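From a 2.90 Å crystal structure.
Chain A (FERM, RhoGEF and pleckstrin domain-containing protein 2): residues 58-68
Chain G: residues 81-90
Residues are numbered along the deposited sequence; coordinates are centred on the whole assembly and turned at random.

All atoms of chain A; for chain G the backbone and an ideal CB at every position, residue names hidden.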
# COMPACT_ATOMS: atom_id res chain seq x y z
N VAL A 58 -1.76 -7.94 20.57
CA VAL A 58 -1.37 -6.55 20.37
C VAL A 58 -1.78 -6.08 18.99
O VAL A 58 -2.35 -4.99 18.83
CB VAL A 58 0.16 -6.36 20.55
CG1 VAL A 58 0.64 -5.07 19.89
CG2 VAL A 58 0.53 -6.39 22.01
N TYR A 59 -1.50 -6.89 17.97
CA TYR A 59 -1.93 -6.56 16.62
C TYR A 59 -3.45 -6.40 16.51
O TYR A 59 -3.94 -5.46 15.89
CB TYR A 59 -1.41 -7.59 15.64
CG TYR A 59 -1.77 -7.34 14.20
CD1 TYR A 59 -2.97 -7.82 13.67
CD2 TYR A 59 -0.91 -6.66 13.36
CE1 TYR A 59 -3.30 -7.60 12.35
CE2 TYR A 59 -1.22 -6.45 12.03
CZ TYR A 59 -2.42 -6.92 11.53
OH TYR A 59 -2.73 -6.69 10.21
N GLU A 60 -4.21 -7.31 17.12
CA GLU A 60 -5.66 -7.17 17.09
C GLU A 60 -6.11 -5.84 17.67
O GLU A 60 -6.99 -5.18 17.12
CB GLU A 60 -6.36 -8.31 17.81
CG GLU A 60 -6.30 -9.59 17.05
CD GLU A 60 -6.92 -10.75 17.81
OE1 GLU A 60 -7.75 -10.47 18.73
OE2 GLU A 60 -6.56 -11.91 17.46
N PHE A 61 -5.49 -5.44 18.77
CA PHE A 61 -5.84 -4.19 19.39
C PHE A 61 -5.66 -3.00 18.45
O PHE A 61 -6.59 -2.20 18.25
CB PHE A 61 -5.02 -3.94 20.65
CG PHE A 61 -5.09 -2.54 21.10
CD1 PHE A 61 -6.17 -2.11 21.86
CD2 PHE A 61 -4.12 -1.62 20.71
CE1 PHE A 61 -6.28 -0.80 22.25
CE2 PHE A 61 -4.22 -0.30 21.09
CZ PHE A 61 -5.31 0.12 21.87
N HIS A 62 -4.46 -2.89 17.88
CA HIS A 62 -4.17 -1.79 16.98
C HIS A 62 -5.05 -1.81 15.74
O HIS A 62 -5.39 -0.78 15.18
CB HIS A 62 -2.70 -1.79 16.61
CG HIS A 62 -1.81 -1.46 17.77
ND1 HIS A 62 -1.65 -0.18 18.25
CD2 HIS A 62 -1.05 -2.25 18.57
CE1 HIS A 62 -0.83 -0.20 19.28
NE2 HIS A 62 -0.45 -1.44 19.49
N ARG A 63 -5.46 -2.98 15.32
CA ARG A 63 -6.32 -3.05 14.17
C ARG A 63 -7.69 -2.49 14.43
O ARG A 63 -8.29 -1.86 13.56
CB ARG A 63 -6.40 -4.47 13.67
CG ARG A 63 -5.39 -4.66 12.60
CD ARG A 63 -5.88 -4.05 11.32
NE ARG A 63 -5.41 -4.95 10.29
CZ ARG A 63 -6.18 -5.63 9.46
NH1 ARG A 63 -7.49 -5.48 9.44
NH2 ARG A 63 -5.60 -6.46 8.61
N GLY A 64 -8.20 -2.71 15.63
CA GLY A 64 -9.49 -2.17 15.98
C GLY A 64 -9.38 -0.68 16.14
O GLY A 64 -10.27 0.08 15.75
N PHE A 65 -8.27 -0.25 16.72
CA PHE A 65 -8.00 1.16 16.90
C PHE A 65 -7.90 1.88 15.57
O PHE A 65 -8.48 2.94 15.36
CB PHE A 65 -6.70 1.32 17.67
CG PHE A 65 -6.36 2.73 17.98
CD1 PHE A 65 -7.31 3.58 18.50
CD2 PHE A 65 -5.08 3.21 17.74
CE1 PHE A 65 -7.00 4.90 18.79
CE2 PHE A 65 -4.77 4.53 18.03
CZ PHE A 65 -5.73 5.37 18.57
N LEU A 66 -7.13 1.30 14.65
CA LEU A 66 -6.93 1.93 13.36
C LEU A 66 -8.26 2.05 12.66
O LEU A 66 -8.56 3.06 12.03
CB LEU A 66 -5.97 1.11 12.50
CG LEU A 66 -5.84 1.56 11.04
CD1 LEU A 66 -5.35 2.97 10.97
CD2 LEU A 66 -4.91 0.64 10.25
N HIS A 67 -9.08 1.03 12.81
CA HIS A 67 -10.36 1.02 12.12
C HIS A 67 -11.23 2.19 12.55
O HIS A 67 -11.90 2.82 11.73
CB HIS A 67 -11.08 -0.28 12.39
CG HIS A 67 -12.36 -0.42 11.64
ND1 HIS A 67 -13.59 -0.15 12.21
CD2 HIS A 67 -12.60 -0.76 10.35
CE1 HIS A 67 -14.53 -0.35 11.32
NE2 HIS A 67 -13.96 -0.72 10.18
N GLU A 68 -11.20 2.47 13.85
CA GLU A 68 -12.01 3.52 14.42
C GLU A 68 -11.43 4.89 14.06
O GLU A 68 -12.17 5.81 13.70
CB GLU A 68 -12.10 3.33 15.93
CG GLU A 68 -13.02 2.19 16.34
CD GLU A 68 -13.10 2.00 17.85
OE1 GLU A 68 -12.98 3.00 18.59
OE2 GLU A 68 -13.26 0.85 18.31
N UNK G 81 -12.10 -10.28 10.24
CA UNK G 81 -11.24 -9.13 10.22
C UNK G 81 -10.84 -8.81 11.65
O UNK G 81 -11.61 -9.04 12.59
CB UNK G 81 -11.92 -7.94 9.55
N UNK G 82 -9.62 -8.30 11.81
CA UNK G 82 -9.02 -8.14 13.12
C UNK G 82 -9.80 -7.12 13.95
O UNK G 82 -10.02 -7.32 15.16
CB UNK G 82 -7.56 -7.72 12.99
N UNK G 83 -10.25 -6.06 13.30
CA UNK G 83 -11.05 -5.05 13.99
C UNK G 83 -12.41 -5.57 14.45
O UNK G 83 -13.16 -4.85 15.09
CB UNK G 83 -11.25 -3.84 13.07
N UNK G 84 -12.72 -6.82 14.11
CA UNK G 84 -14.02 -7.39 14.45
C UNK G 84 -13.92 -8.46 15.51
O UNK G 84 -14.95 -8.91 16.01
CB UNK G 84 -14.69 -7.97 13.20
N UNK G 85 -12.69 -8.86 15.85
CA UNK G 85 -12.50 -9.99 16.78
C UNK G 85 -13.15 -9.73 18.14
O UNK G 85 -13.65 -10.65 18.80
CB UNK G 85 -11.01 -10.27 16.97
N UNK G 86 -13.17 -8.46 18.54
CA UNK G 86 -13.74 -8.09 19.81
C UNK G 86 -15.24 -8.29 19.85
O UNK G 86 -15.80 -8.66 20.88
CB UNK G 86 -13.40 -6.63 20.13
N UNK G 87 -15.88 -8.06 18.71
CA UNK G 87 -17.33 -8.16 18.61
C UNK G 87 -17.81 -9.60 18.49
O UNK G 87 -18.95 -9.90 18.85
CB UNK G 87 -17.83 -7.35 17.41
N UNK G 88 -16.96 -10.48 17.97
CA UNK G 88 -17.34 -11.88 17.83
C UNK G 88 -17.00 -12.72 19.05
O UNK G 88 -17.79 -13.57 19.45
CB UNK G 88 -16.66 -12.48 16.60
N UNK G 89 -15.84 -12.49 19.65
CA UNK G 89 -15.40 -13.28 20.80
C UNK G 89 -16.06 -12.76 22.10
O UNK G 89 -15.39 -12.33 23.04
CB UNK G 89 -13.88 -13.24 20.92
N UNK G 90 -17.38 -12.82 22.12
CA UNK G 90 -18.19 -12.39 23.25
C UNK G 90 -19.61 -12.93 23.08
O UNK G 90 -20.02 -13.28 21.96
CB UNK G 90 -18.20 -10.86 23.37

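Position 81 precedes the turn, with phi/psi of -63/148. Its ideal CB points sideways and lies 5.1 Å from Arg A63 NH1, so the chain A stretch sets little demand beyond tolerance of a nearby positive group; small or polar side chains fit. The deposited residue is Ser G81, whose backbone O accepts from the N of position 84 (2.9 Å).

At position 82 the evidence is stricter. CA-to-CB points toward the helix, and the ideal CB sits 3.5 Å from Arg A63 CB and 4.3 Å from Tyr A59 CE1. A CB already in contact on this scale favours a small apolar side chain. Ala G82 is deposited. Its methyl lies over one face of the Arg A63 guanidinium, a group held by hydrogen bonds from Arg A63 NE and NH2 to Tyr A59 OH (3.2 and 3.3 Å), and it meets the tyrosine ring obliquely.

Position 83 also points toward chain A, with its ideal CB 3.6 Å from His A67 CB and 3.8 Å from Gly A64 CA. Beyond CB, the His A67 ring offers a flat surface and Arg A63 a guanidinium, so an aromatic or other planar side chain would suit, though a flexible one could also lie there. His G83 adopts chi1 p (57°) and stacks face to face on His A67, with ring centroids 4.1 Å apart and planes at 9°. Arg A63 NH1 approaches the edge of its ring, 4.1 Å from His G83 CD2.

Position 84 turns sideways with nothing of the chain A stretch within 5.5 Å of its ideal CB, leaving the choice open; it is Leu G84.

Position 85, in the short helix, points toward chain A, its ideal CB 3.7 Å from Glu A60 OE1. The carboxylate would favour a basic or hydrogen-bonding side chain, but a long aliphatic one could pass beside it. Lys G85 complements the charge only at a distance: Lys G85 NZ is 4.5 Å from Glu A60 OE2, beyond a salt bridge.

Positions 86, 87 and 88 have nothing of the chain A stretch within 5.5 Å of their ideal CB, so it sets no preference and many side chains would do; they are Gly G86, Asp G87 and His G88. Position 89, the first to leave helical phi/psi, points toward chain A from farther off, so a long polar side chain could reach it: Gln G89 OE1 comes 4.4 Å from Glu A60 OE1, without a hydrogen bond. Position 90 is out of reach of this stretch, which leaves its side chain free; it is Arg G90, whose NE donates to Asp G87 O (2.8 Å).

Chain G 81-90: SAHLKGDHQR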
# COMPACT_ATOMS: atom_id res chain seq x y z
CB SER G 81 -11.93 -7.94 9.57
OG SER G 81 -11.76 -7.99 8.16
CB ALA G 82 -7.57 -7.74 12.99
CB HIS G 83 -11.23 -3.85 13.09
CG HIS G 83 -11.85 -4.17 11.77
ND1 HIS G 83 -13.22 -4.28 11.60
CD2 HIS G 83 -11.30 -4.38 10.56
CE1 HIS G 83 -13.48 -4.56 10.33
NE2 HIS G 83 -12.33 -4.62 9.68
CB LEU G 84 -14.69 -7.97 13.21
CG LEU G 84 -15.33 -7.02 12.21
CD1 LEU G 84 -16.01 -7.81 11.12
CD2 LEU G 84 -16.33 -6.09 12.89
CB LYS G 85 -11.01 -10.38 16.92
CG LYS G 85 -10.41 -11.01 15.63
CD LYS G 85 -9.94 -12.46 15.82
CE LYS G 85 -9.74 -13.16 14.48
NZ LYS G 85 -8.82 -12.43 13.55
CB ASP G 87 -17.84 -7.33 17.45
CG ASP G 87 -17.37 -5.89 17.51
OD1 ASP G 87 -17.99 -5.10 18.25
OD2 ASP G 87 -16.37 -5.54 16.84
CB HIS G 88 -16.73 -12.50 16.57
CG HIS G 88 -17.18 -11.86 15.29
ND1 HIS G 88 -16.66 -12.20 14.07
CD2 HIS G 88 -18.09 -10.89 15.06
CE1 HIS G 88 -17.23 -11.47 13.13
NE2 HIS G 88 -18.10 -10.66 13.70
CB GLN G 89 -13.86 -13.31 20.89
CG GLN G 89 -13.17 -13.98 19.69
CD GLN G 89 -11.69 -13.61 19.55
OE1 GLN G 89 -11.19 -12.69 20.21
NE2 GLN G 89 -10.99 -14.31 18.66
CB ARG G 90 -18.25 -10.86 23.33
CG ARG G 90 -18.66 -10.22 22.03
CD ARG G 90 -19.56 -9.03 22.25
NE ARG G 90 -20.14 -8.59 20.98
CZ ARG G 90 -21.07 -7.66 20.86
NH1 ARG G 90 -21.54 -7.33 19.66
NH2 ARG G 90 -21.55 -7.05 21.95
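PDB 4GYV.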